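PDB 6ULY: amino acid adenylation domain-containing protein from Bacillus stratosphericus LAMA 585, which probably selects a branched-chain alpha-keto acid and activates it as the acyl adenylate, serving as the adenylation domain of a nonribosomal depsipeptide synthetase module. Local coordinates for residues L197-G202 with G414-K419; I242-D247 with L257-R262; A15-D20 with H191-V196; K201-V204 with Q208-Q211. All coordinates share one frame; numbering follows the deposited sequence.

Contact 1 (L197-G202 with G414-K419)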
loop_
_atom_site.group_PDB
_atom_site.type_symbol
_atom_site.label_atom_id
_atom_site.label_comp_id
_atom_site.label_asym_id
_atom_site.label_seq_id
_atom_site.Cartn_x
_atom_site.Cartn_y
_atom_site.Cartn_z
ATOM N N LEU A 197 -25.320 8.616 -12.009
ATOM C CA LEU A 197 -26.721 9.017 -11.962
ATOM C C LEU A 197 -27.523 8.161 -10.997
ATOM O O LEU A 197 -28.493 8.644 -10.398
ATOM C CB LEU A 197 -27.338 8.946 -13.355
ATOM C CG LEU A 197 -26.967 10.090 -14.299
ATOM C CD1 LEU A 197 -27.498 9.805 -15.693
ATOM C CD2 LEU A 197 -27.505 11.406 -13.777
ATOM N N ALA A 198 -27.144 6.893 -10.835
ATOM C CA ALA A 198 -27.830 6.038 -9.875
ATOM C C ALA A 198 -27.644 6.557 -8.456
ATOM O O ALA A 198 -28.582 6.539 -7.650
ATOM C CB ALA A 198 -27.318 4.601 -9.989
ATOM N N ASN A 199 -26.434 7.012 -8.129
ATOM C CA ASN A 199 -26.215 7.633 -6.828
ATOM C C ASN A 199 -26.969 8.951 -6.721
ATOM O O ASN A 199 -27.586 9.242 -5.690
ATOM C CB ASN A 199 -24.722 7.856 -6.597
ATOM C CG ASN A 199 -24.428 8.420 -5.226
ATOM O OD1 ASN A 199 -24.706 9.585 -4.948
ATOM N ND2 ASN A 199 -23.867 7.593 -4.358
ATOM N N VAL A 200 -26.935 9.760 -7.780
ATOM C CA VAL A 200 -27.660 11.026 -7.766
ATOM C C VAL A 200 -29.142 10.780 -7.514
ATOM O O VAL A 200 -29.755 11.402 -6.640
ATOM C CB VAL A 200 -27.430 11.785 -9.084
ATOM C CG1 VAL A 200 -28.503 12.835 -9.285
ATOM C CG2 VAL A 200 -26.044 12.421 -9.098
ATOM N N LYS A 201 -29.737 9.853 -8.273
ATOM C CA LYS A 201 -31.168 9.601 -8.138
ATOM C C LYS A 201 -31.495 9.002 -6.780
ATOM O O LYS A 201 -32.501 9.364 -6.161
ATOM C CB LYS A 201 -31.641 8.693 -9.270
ATOM C CG LYS A 201 -31.512 9.343 -10.638
ATOM C CD LYS A 201 -31.819 8.381 -11.771
ATOM C CE LYS A 201 -31.746 9.094 -13.112
ATOM N NZ LYS A 201 -31.960 8.179 -14.259
ATOM N N GLY A 202 -30.660 8.086 -6.292
ATOM C CA GLY A 202 -30.855 7.581 -4.945
ATOM C C GLY A 202 -30.720 8.671 -3.900
ATOM O O GLY A 202 -31.512 8.745 -2.958
ATOM N N GLY A 414 -24.906 -2.484 -5.295
ATOM C CA GLY A 414 -25.836 -1.572 -5.906
ATOM C C GLY A 414 -25.408 -1.100 -7.275
ATOM O O GLY A 414 -24.388 -1.529 -7.827
ATOM N N PRO A 415 -26.193 -0.192 -7.851
ATOM C CA PRO A 415 -25.912 0.312 -9.198
ATOM C C PRO A 415 -24.969 1.502 -9.255
ATOM O O PRO A 415 -24.730 2.013 -10.354
ATOM C CB PRO A 415 -27.307 0.716 -9.682
ATOM C CG PRO A 415 -27.985 1.203 -8.432
ATOM C CD PRO A 415 -27.450 0.357 -7.307
ATOM N N THR A 416 -24.443 1.957 -8.120
ATOM C CA THR A 416 -23.589 3.136 -8.074
ATOM C C THR A 416 -22.108 2.792 -8.109
ATOM O O THR A 416 -21.272 3.699 -8.041
ATOM C CB THR A 416 -23.883 3.956 -6.813
ATOM O OG1 THR A 416 -23.354 3.279 -5.667
ATOM C CG2 THR A 416 -25.376 4.152 -6.623
ATOM N N THR A 417 -21.766 1.511 -8.215
ATOM C CA THR A 417 -20.375 1.095 -8.122
ATOM C C THR A 417 -19.614 1.467 -9.390
ATOM O O THR A 417 -20.144 1.395 -10.502
ATOM C CB THR A 417 -20.293 -0.413 -7.877
ATOM O OG1 THR A 417 -20.907 -0.728 -6.619
ATOM C CG2 THR A 417 -18.854 -0.880 -7.849
ATOM N N MET A 418 -18.361 1.876 -9.207
ATOM C CA MET A 418 -17.484 2.204 -10.321
ATOM C C MET A 418 -17.349 1.025 -11.281
ATOM O O MET A 418 -17.617 -0.129 -10.937
ATOM C CB MET A 418 -16.095 2.574 -9.799
ATOM C CG MET A 418 -15.461 1.464 -8.969
ATOM S SD MET A 418 -13.694 1.673 -8.680
ATOM C CE MET A 418 -13.345 0.195 -7.738
ATOM N N LYS A 419 -16.895 1.327 -12.502
ATOM C CA LYS A 419 -16.457 0.263 -13.395
ATOM C C LYS A 419 -15.259 -0.477 -12.817
ATOM O O LYS A 419 -15.072 -1.668 -13.088
ATOM C CB LYS A 419 -16.085 0.823 -14.769
ATOM C CG LYS A 419 -17.225 1.424 -15.561
ATOM C CD LYS A 419 -16.775 1.672 -16.992
ATOM C CE LYS A 419 -17.827 2.403 -17.800
ATOM N NZ LYS A 419 -17.394 2.599 -19.211
#
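A198 and N199 pack against P415 and T416 in a small, buried helix-to-loop contact within the large N-terminal part of an ANL-type adenylation domain. It illustrates how a loop can be pressed onto a helix by methyl groups while its polar groups bond elsewhere. Helix 193-207 provides one side. The other is the loop that leaves strand 408-413 and runs into strand 420-421, where the sequence GPTTMK and the strand after it are consistent with the sixth core motif of these domains.

A198 lays its single methyl against the proline ring: CB is 3.8 Å from P415 CG and 3.9 Å from P415 CB. The same methyl also lies near the backbone carbonyl, 3.7 Å from P415 O.

T416 divides its two branches between two tasks. With chi1 at 73°, CG2 stands anti to the threonine's own carbonyl carbon and meets the helix backbone, while OG1 is turned to bond the carbonyl of I336. The backbone O of T416 bonds S337 OG, fixing the loop a second time.

N199 contributes only the root of its side chain here, with CB 3.8 Å from T416 CG2. Its CG is anti to the backbone N (chi1 -176°), which carries the carboxamide past the threonine; ND2 then bonds A339 O and, weakly, I336 O. Helix and loop are thus both tied to residues 336-339, between strand 327-333 and the start of strand 338-342, and the N199 side chain lies about 7 Å from the bound keto acyl adenylate. The tightest approach is that of T416 CG2, 3.4 Å from N199 N and 3.6 Å from N199 CA.

Contact 2 (I242-D247 with L257-R262); sequences IRARTD and LDWMDR. With SO4 (sulfate ion), chain D.
A sulfate ion, probably from the crystallisation liquor, is gripped by R245, whose carbonyl O also approaches the ring of W259, 4.2 Å from CH2. Two guanidinium N-H groups share the anion: R245 NE donates to sulfate O2 at 3.0 Å, with a bent N-H...O angle of 141°, and R245 NH2 donates to sulfate O1, also at 3.0 Å. O2 lies at the guanidinium edge, near its plane. S77 OG and the backbone N atoms of N78 and H79 also bond the anion, so it faces the start of helix 78-91, where the helix dipole would be expected to add to the attraction.

Behind this polar end the contact proper is a textbook CH-pi interaction. A244 sets its CB over one face of W259, 3.5 Å from the centroid of the six-membered ring and 20° off the ring normal. The methyl is shifted toward the outer rim, 3.4 Å from W259 CZ3. The indole reaches it because W259 CG stands anti to the carbonyl carbon (chi1 -68°), directing the ring off its helix and across to the end of the strand.

A244 follows strand 240-243, and R245 is the N-cap of helix 246-251. W259, on helix 255-262, also touches I35 and L216, which belong to strands 31-35 and 214-217, the neighbours of strand 240-243 on its two sides in the mixed sheet.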
loop_
_atom_site.group_PDB
_atom_site.type_symbol
_atom_site.label_atom_id
_atom_site.label_comp_id
_atom_site.label_asym_id
_atom_site.label_seq_id
_atom_site.Cartn_x
_atom_site.Cartn_y
_atom_site.Cartn_z
ATOM N N ILE A 242 -24.298 27.391 -5.072
ATOM C CA ILE A 242 -23.257 28.391 -4.870
ATOM C C ILE A 242 -21.954 27.668 -4.563
ATOM O O ILE A 242 -21.900 26.824 -3.661
ATOM C CB ILE A 242 -23.628 29.372 -3.744
ATOM C CG1 ILE A 242 -24.814 30.243 -4.167
ATOM C CG2 ILE A 242 -22.441 30.248 -3.370
ATOM C CD1 ILE A 242 -26.130 29.823 -3.556
ATOM N N ARG A 243 -20.907 28.011 -5.303
ATOM C CA ARG A 243 -19.589 27.415 -5.148
ATOM C C ARG A 243 -18.645 28.427 -4.515
ATOM O O ARG A 243 -18.573 29.579 -4.957
ATOM C CB ARG A 243 -19.042 26.952 -6.501
ATOM C CG ARG A 243 -19.637 25.635 -7.010
ATOM C CD ARG A 243 -19.256 24.444 -6.131
ATOM N NE ARG A 243 -17.857 24.480 -5.711
ATOM C CZ ARG A 243 -17.257 23.533 -4.996
ATOM N NH1 ARG A 243 -17.923 22.448 -4.615
ATOM N NH2 ARG A 243 -15.981 23.674 -4.662
ATOM N N ALA A 244 -17.940 27.996 -3.473
ATOM C CA ALA A 244 -16.883 28.776 -2.851
ATOM C C ALA A 244 -15.566 28.018 -2.952
ATOM O O ALA A 244 -15.539 26.796 -3.125
ATOM C CB ALA A 244 -17.203 29.084 -1.382
ATOM N N ARG A 245 -14.468 28.760 -2.850
ATOM C CA ARG A 245 -13.149 28.149 -2.880
ATOM C C ARG A 245 -12.830 27.526 -1.529
ATOM O O ARG A 245 -13.090 28.116 -0.476
ATOM C CB ARG A 245 -12.081 29.175 -3.252
ATOM C CG ARG A 245 -12.213 29.705 -4.670
ATOM C CD ARG A 245 -10.849 29.943 -5.305
ATOM N NE ARG A 245 -10.958 30.522 -6.642
ATOM C CZ ARG A 245 -9.924 30.769 -7.443
ATOM N NH1 ARG A 245 -8.691 30.486 -7.049
ATOM N NH2 ARG A 245 -10.125 31.302 -8.642
ATOM N N THR A 246 -12.278 26.312 -1.572
ATOM C CA THR A 246 -11.912 25.619 -0.342
ATOM C C THR A 246 -10.929 26.441 0.479
ATOM O O THR A 246 -11.052 26.528 1.707
ATOM C CB THR A 246 -11.308 24.256 -0.677
ATOM O OG1 THR A 246 -12.144 23.581 -1.625
ATOM C CG2 THR A 246 -11.165 23.404 0.584
ATOM N N ASP A 247 -9.946 27.052 -0.182
ATOM C CA ASP A 247 -8.957 27.853 0.532
ATOM C C ASP A 247 -9.626 28.933 1.372
ATOM O O ASP A 247 -9.207 29.195 2.506
ATOM C CB ASP A 247 -7.983 28.482 -0.465
ATOM C CG ASP A 247 -7.384 27.463 -1.415
ATOM O OD1 ASP A 247 -8.155 26.806 -2.148
ATOM O OD2 ASP A 247 -6.144 27.319 -1.430
ATOM N N LEU A 257 -20.573 30.456 7.659
ATOM C CA LEU A 257 -21.772 31.100 8.183
ATOM C C LEU A 257 -22.206 32.255 7.286
ATOM O O LEU A 257 -23.369 32.329 6.873
ATOM C CB LEU A 257 -21.525 31.582 9.612
ATOM C CG LEU A 257 -21.120 30.499 10.616
ATOM C CD1 LEU A 257 -21.146 31.055 12.034
ATOM C CD2 LEU A 257 -22.014 29.276 10.508
ATOM N N ASP A 258 -21.277 33.162 6.964
ATOM C CA ASP A 258 -21.608 34.291 6.096
ATOM C C ASP A 258 -22.269 33.816 4.814
ATOM O O ASP A 258 -23.245 34.415 4.339
ATOM C CB ASP A 258 -20.348 35.080 5.739
ATOM C CG ASP A 258 -19.623 35.611 6.946
ATOM O OD1 ASP A 258 -20.170 35.529 8.066
ATOM O OD2 ASP A 258 -18.496 36.109 6.764
ATOM N N TRP A 259 -21.723 32.754 4.223
ATOM C CA TRP A 259 -22.202 32.281 2.932
ATOM C C TRP A 259 -23.601 31.692 3.054
ATOM O O TRP A 259 -24.495 32.021 2.266
ATOM C CB TRP A 259 -21.220 31.254 2.368
ATOM C CG TRP A 259 -19.876 31.828 1.985
ATOM C CD1 TRP A 259 -19.602 33.123 1.646
ATOM C CD2 TRP A 259 -18.627 31.121 1.905
ATOM N NE1 TRP A 259 -18.267 33.264 1.351
ATOM C CE2 TRP A 259 -17.645 32.054 1.508
ATOM C CE3 TRP A 259 -18.245 29.793 2.129
ATOM C CZ2 TRP A 259 -16.309 31.700 1.328
ATOM C CZ3 TRP A 259 -16.912 29.445 1.952
ATOM C CH2 TRP A 259 -15.962 30.396 1.556
ATOM N N MET A 260 -23.815 30.817 4.040
ATOM C CA MET A 260 -25.151 30.276 4.254
ATOM C C MET A 260 -26.168 31.393 4.427
ATOM O O MET A 260 -27.304 31.291 3.954
ATOM C CB MET A 260 -25.162 29.365 5.478
ATOM C CG MET A 260 -24.531 28.008 5.240
ATOM S SD MET A 260 -24.086 27.192 6.781
ATOM C CE MET A 260 -25.688 26.920 7.528
ATOM N N ASP A 261 -25.772 32.470 5.102
ATOM C CA ASP A 261 -26.679 33.578 5.368
ATOM C C ASP A 261 -26.883 34.431 4.125
ATOM O O ASP A 261 -28.019 34.748 3.757
ATOM C CB ASP A 261 -26.125 34.415 6.522
ATOM C CG ASP A 261 -26.818 35.753 6.665
ATOM O OD1 ASP A 261 -27.732 35.862 7.510
ATOM O OD2 ASP A 261 -26.443 36.690 5.930
ATOM N N ARG A 262 -25.788 34.778 3.447
ATOM C CA ARG A 262 -25.841 35.709 2.326
ATOM C C ARG A 262 -26.627 35.147 1.150
ATOM O O ARG A 262 -27.244 35.913 0.401
ATOM C CB ARG A 262 -24.408 36.059 1.927
ATOM C CG ARG A 262 -24.179 36.731 0.584
ATOM C CD ARG A 262 -22.669 36.934 0.437
ATOM N NE ARG A 262 -22.222 37.334 -0.893
ATOM C CZ ARG A 262 -20.961 37.229 -1.312
ATOM N NH1 ARG A 262 -20.027 36.727 -0.509
ATOM N NH2 ARG A 262 -20.630 37.618 -2.536
HETATM S S SO4 D . -13.865 30.806 -9.109
HETATM O O1 SO4 D . -12.774 30.949 -10.042
HETATM O O2 SO4 D . -13.517 29.893 -8.051
HETATM O O3 SO4 D . -15.012 30.299 -9.806
HETATM O O4 SO4 D . -14.199 32.067 -8.533
#

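Contact 3 (A15-D20 with H191-V196)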
loop_
_atom_site.group_PDB
_atom_site.type_symbol
_atom_site.label_atom_id
_atom_site.label_comp_id
_atom_site.label_asym_id
_atom_site.label_seq_id
_atom_site.Cartn_x
_atom_site.Cartn_y
_atom_site.Cartn_z
ATOM N N ALA A 15 -33.219 11.713 -16.647
ATOM C CA ALA A 15 -32.089 11.698 -17.565
ATOM C C ALA A 15 -31.252 10.437 -17.384
ATOM O O ALA A 15 -31.158 9.873 -16.290
ATOM C CB ALA A 15 -31.220 12.936 -17.352
ATOM N N GLN A 16 -30.626 10.003 -18.482
ATOM C CA GLN A 16 -29.832 8.783 -18.502
ATOM C C GLN A 16 -28.351 9.029 -18.731
ATOM O O GLN A 16 -27.536 8.167 -18.380
ATOM C CB GLN A 16 -30.354 7.838 -19.593
ATOM C CG GLN A 16 -31.813 7.461 -19.418
ATOM C CD GLN A 16 -32.046 6.644 -18.164
ATOM O OE1 GLN A 16 -31.476 5.563 -18.001
ATOM N NE2 GLN A 16 -32.874 7.162 -17.262
ATOM N N THR A 17 -27.990 10.163 -19.324
ATOM C CA THR A 17 -26.616 10.619 -19.445
ATOM C C THR A 17 -26.500 12.017 -18.846
ATOM O O THR A 17 -27.501 12.707 -18.630
ATOM C CB THR A 17 -26.154 10.640 -20.909
ATOM O OG1 THR A 17 -24.819 11.153 -20.984
ATOM C CG2 THR A 17 -27.067 11.521 -21.767
ATOM N N LEU A 18 -25.263 12.439 -18.575
ATOM C CA LEU A 18 -25.067 13.765 -18.004
ATOM C C LEU A 18 -25.383 14.869 -19.005
ATOM O O LEU A 18 -25.707 15.985 -18.591
ATOM C CB LEU A 18 -23.635 13.923 -17.489
ATOM C CG LEU A 18 -23.250 13.140 -16.225
ATOM C CD1 LEU A 18 -21.922 13.652 -15.687
ATOM C CD2 LEU A 18 -24.311 13.210 -15.135
ATOM N N GLN A 19 -25.294 14.588 -20.306
ATOM C CA GLN A 19 -25.728 15.561 -21.302
ATOM C C GLN A 19 -27.199 15.911 -21.118
ATOM O O GLN A 19 -27.579 17.084 -21.188
ATOM C CB GLN A 19 -25.481 15.017 -22.709
ATOM C CG GLN A 19 -24.017 14.964 -23.104
ATOM C CD GLN A 19 -23.807 14.335 -24.468
ATOM O OE1 GLN A 19 -24.722 14.287 -25.288
ATOM N NE2 GLN A 19 -22.599 13.842 -24.714
ATOM N N ASP A 20 -28.040 14.903 -20.873
ATOM C CA ASP A 20 -29.455 15.163 -20.633
ATOM C C ASP A 20 -29.667 15.939 -19.338
ATOM O O ASP A 20 -30.617 16.723 -19.235
ATOM C CB ASP A 20 -30.233 13.843 -20.597
ATOM C CG ASP A 20 -30.031 13.005 -21.852
ATOM O OD1 ASP A 20 -29.704 13.575 -22.917
ATOM O OD2 ASP A 20 -30.200 11.768 -21.769
ATOM N N HIS A 191 -15.780 5.841 -13.535
ATOM C CA HIS A 191 -17.223 5.815 -13.373
ATOM C C HIS A 191 -17.914 5.985 -14.715
ATOM O O HIS A 191 -17.337 6.491 -15.680
ATOM C CB HIS A 191 -17.696 6.913 -12.415
ATOM C CG HIS A 191 -17.702 6.496 -10.978
ATOM N ND1 HIS A 191 -18.600 5.580 -10.475
ATOM C CD2 HIS A 191 -16.926 6.875 -9.936
ATOM C CE1 HIS A 191 -18.370 5.404 -9.186
ATOM N NE2 HIS A 191 -17.361 6.180 -8.834
ATOM N N SER A 192 -19.167 5.560 -14.757
ATOM C CA SER A 192 -20.018 5.719 -15.923
ATOM C C SER A 192 -21.152 6.680 -15.597
ATOM O O SER A 192 -21.402 7.015 -14.435
ATOM C CB SER A 192 -20.575 4.363 -16.366
ATOM O OG SER A 192 -21.550 3.913 -15.440
ATOM N N HIS A 193 -21.850 7.127 -16.643
ATOM C CA HIS A 193 -23.051 7.927 -16.425
ATOM C C HIS A 193 -24.046 7.179 -15.546
ATOM O O HIS A 193 -24.694 7.776 -14.676
ATOM C CB HIS A 193 -23.707 8.289 -17.760
ATOM C CG HIS A 193 -22.813 9.029 -18.705
ATOM N ND1 HIS A 193 -22.799 10.405 -18.796
ATOM C CD2 HIS A 193 -21.921 8.582 -19.620
ATOM C CE1 HIS A 193 -21.925 10.775 -19.714
ATOM N NE2 HIS A 193 -21.381 9.688 -20.234
ATOM N N ARG A 194 -24.174 5.866 -15.759
ATOM C CA ARG A 194 -25.177 5.079 -15.050
ATOM C C ARG A 194 -24.877 5.013 -13.558
ATOM O O ARG A 194 -25.769 5.212 -12.726
ATOM C CB ARG A 194 -25.249 3.671 -15.646
ATOM C CG ARG A 194 -26.433 2.851 -15.154
ATOM C CD ARG A 194 -26.381 1.408 -15.636
ATOM N NE ARG A 194 -26.358 1.294 -17.093
ATOM C CZ ARG A 194 -27.431 1.391 -17.875
ATOM N NH1 ARG A 194 -28.629 1.618 -17.350
ATOM N NH2 ARG A 194 -27.303 1.267 -19.190
ATOM N N SER A 195 -23.625 4.723 -13.195
ATOM C CA SER A 195 -23.293 4.586 -11.779
ATOM C C SER A 195 -23.424 5.918 -11.052
ATOM O O SER A 195 -23.946 5.972 -9.932
ATOM C CB SER A 195 -21.884 4.014 -11.616
ATOM O OG SER A 195 -20.916 4.761 -12.335
ATOM N N VAL A 196 -22.968 7.006 -11.673
ATOM C CA VAL A 196 -23.095 8.318 -11.046
ATOM C C VAL A 196 -24.565 8.698 -10.910
ATOM O O VAL A 196 -25.035 9.041 -9.819
ATOM C CB VAL A 196 -22.305 9.366 -11.848
ATOM C CG1 VAL A 196 -22.565 10.752 -11.311
ATOM C CG2 VAL A 196 -20.811 9.034 -11.805
#
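Q16 makes the first approach through its backbone, with Q16 O 3.9 Å from H193 CB; its side-chain NE2 bonds G14 O and V11 O. T17, at the N-cap position of helix 18-26, comes next. Its OG1 is anti to the backbone N (chi1 177°), and this places the hydroxyl over one face of the H193 imidazole, 3.0 Å above the ring plane and displaced toward the rim. The two side chains run alongside each other in the same direction.

L18 then supplies the hydrogen bond that joins the segments. Its backbone N donates to H193 ND1 at 3.2 Å and almost straight, at 169°, although the donor is tilted 29° out of the imidazole plane. A first-turn N-H thus finds its acceptor in a side chain from another helix. L18 CB also borders the ring edge in plane, 3.8 Å from H193 ND1, and the rest of the leucine packs on V174, L232 and residues of helix 78-91.

H193 opens helix 193-207, just where strand 188-192 ends. S195 N bonds S192 OG at 3.2 Å and S192 N bonds S195 OG at 3.1 Å, while S195 OG is also paired with H191 ND1. The reciprocal serine pair is a classic capping box, here marking an abrupt strand-to-helix junction in the adenylation domain.

Contact 4 (K201-V204 with Q208-Q211)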
loop_
_atom_site.group_PDB
_atom_site.type_symbol
_atom_site.label_atom_id
_atom_site.label_comp_id
_atom_site.label_asym_id
_atom_site.label_seq_id
_atom_site.Cartn_x
_atom_site.Cartn_y
_atom_site.Cartn_z
ATOM N N LYS A 201 -29.737 9.853 -8.273
ATOM C CA LYS A 201 -31.168 9.601 -8.138
ATOM C C LYS A 201 -31.495 9.002 -6.780
ATOM O O LYS A 201 -32.501 9.364 -6.161
ATOM C CB LYS A 201 -31.641 8.693 -9.270
ATOM C CG LYS A 201 -31.512 9.343 -10.638
ATOM C CD LYS A 201 -31.819 8.381 -11.771
ATOM C CE LYS A 201 -31.746 9.094 -13.112
ATOM N NZ LYS A 201 -31.960 8.179 -14.259
ATOM N N GLY A 202 -30.660 8.086 -6.292
ATOM C CA GLY A 202 -30.855 7.581 -4.945
ATOM C C GLY A 202 -30.720 8.671 -3.900
ATOM O O GLY A 202 -31.512 8.745 -2.958
ATOM N N THR A 203 -29.716 9.538 -4.058
ATOM C CA THR A 203 -29.505 10.614 -3.096
ATOM C C THR A 203 -30.670 11.598 -3.103
ATOM O O THR A 203 -31.124 12.041 -2.042
ATOM C CB THR A 203 -28.188 11.333 -3.401
ATOM O OG1 THR A 203 -27.090 10.462 -3.099
ATOM C CG2 THR A 203 -28.058 12.625 -2.588
ATOM N N VAL A 204 -31.170 11.948 -4.292
ATOM C CA VAL A 204 -32.292 12.880 -4.380
ATOM C C VAL A 204 -33.524 12.305 -3.692
ATOM O O VAL A 204 -34.245 13.017 -2.981
ATOM C CB VAL A 204 -32.580 13.224 -5.853
ATOM C CG1 VAL A 204 -33.908 13.968 -5.985
ATOM C CG2 VAL A 204 -31.443 14.048 -6.434
ATOM N N GLN A 208 -35.028 13.933 -0.522
ATOM C CA GLN A 208 -36.128 14.734 -1.058
ATOM C C GLN A 208 -35.614 16.066 -1.595
ATOM O O GLN A 208 -36.262 17.106 -1.461
ATOM C CB GLN A 208 -37.218 14.949 -0.005
ATOM C CG GLN A 208 -37.864 13.653 0.473
ATOM C CD GLN A 208 -38.916 13.876 1.545
ATOM O OE1 GLN A 208 -39.905 14.575 1.324
ATOM N NE2 GLN A 208 -38.705 13.279 2.714
ATOM N N PHE A 209 -34.430 16.036 -2.201
ATOM C CA PHE A 209 -33.908 17.221 -2.863
ATOM C C PHE A 209 -34.850 17.650 -3.981
ATOM O O PHE A 209 -35.523 16.828 -4.607
ATOM C CB PHE A 209 -32.512 16.950 -3.425
ATOM C CG PHE A 209 -31.449 16.773 -2.369
ATOM C CD1 PHE A 209 -31.537 17.425 -1.149
ATOM C CD2 PHE A 209 -30.358 15.952 -2.604
ATOM C CE1 PHE A 209 -30.558 17.261 -0.189
ATOM C CE2 PHE A 209 -29.380 15.782 -1.648
ATOM C CZ PHE A 209 -29.480 16.439 -0.440
ATOM N N THR A 210 -34.895 18.960 -4.225
ATOM C CA THR A 210 -35.817 19.536 -5.190
ATOM C C THR A 210 -35.147 20.695 -5.913
ATOM O O THR A 210 -34.077 21.171 -5.522
ATOM C CB THR A 210 -37.100 20.028 -4.512
ATOM O OG1 THR A 210 -36.760 20.967 -3.486
ATOM C CG2 THR A 210 -37.867 18.866 -3.898
ATOM N N GLN A 211 -35.806 21.156 -6.980
ATOM C CA GLN A 211 -35.302 22.281 -7.756
ATOM C C GLN A 211 -35.297 23.579 -6.961
ATOM O O GLN A 211 -34.651 24.545 -7.383
ATOM C CB GLN A 211 -36.139 22.461 -9.025
ATOM C CG GLN A 211 -35.635 23.563 -9.948
ATOM C CD GLN A 211 -36.428 23.663 -11.239
ATOM O OE1 GLN A 211 -36.829 24.752 -11.648
ATOM N NE2 GLN A 211 -36.645 22.529 -11.892
#
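F209 lies obliquely against T203 and V204, folded back on the last turns of helix 193-207 in an apolar contact that accompanies a helix C-cap in which Q208 takes the left-handed backbone conformation. Q208, with positive phi, breaks the helical run and reverses the chain, so that F209 returns toward the helix it has just left. The pairing of V204 with F209 has the spacing of the hydrophobic pair in a Schellman motif, although the backbone bonds here are weak.

The ring's position follows from chi1 of -69°, which sets CG anti to the carbonyl carbon of F209 and directs the phenyl group back against the helix. T203 meets it with a methyl: CG2 is 3.5 Å from F209 CE2, approaching at a slant. The other branch of T203 is occupied inside the helix, where OG1 bonds N199 O. The ring also touches the backbone obliquely, with F209 CD2 4.0 Å from V204 CA.

V204 crosses the root of the phenylalanine instead. Its CG1 is 4.2 Å from F209 CB and nearer still to the backbone, 3.6 Å from F209 O. Beyond the two segments, V233 of helix 224-237 touches both T203 and the phenyl group, and K267 makes a cation-pi interaction with the ring. The ring thus has neighbours on helix 224-237 and at the first residue of strand 267-270.

V204 O receives two backbone bonds, both weak: one from F209 N at 3.1 Å, at an angle of 135°, and one from Q208 N at 2.7 Å, bent to 116°.

Overall arrangement
Helix 193-207 is the common thread of contacts 3, 1 and 4, which meet it in that order from its start to its C-terminal turn. The centres of contacts 1 and 3 are 9 Å apart and those of contacts 1 and 4 are 13 Å apart, the latter two sharing K201 and G202. K201 NZ reaches back to A15 O, linking contact 3 to the other two. Contact 2 stands apart, its centre 28 Å from that of contact 1, on the nine-stranded mixed sheet. Strand 214-217, which follows contact 4, borders strand 240-243 of contact 2. The helix thus connects the N-terminal segment, the loop 414-419 and this sheet within the large adenylate-binding part.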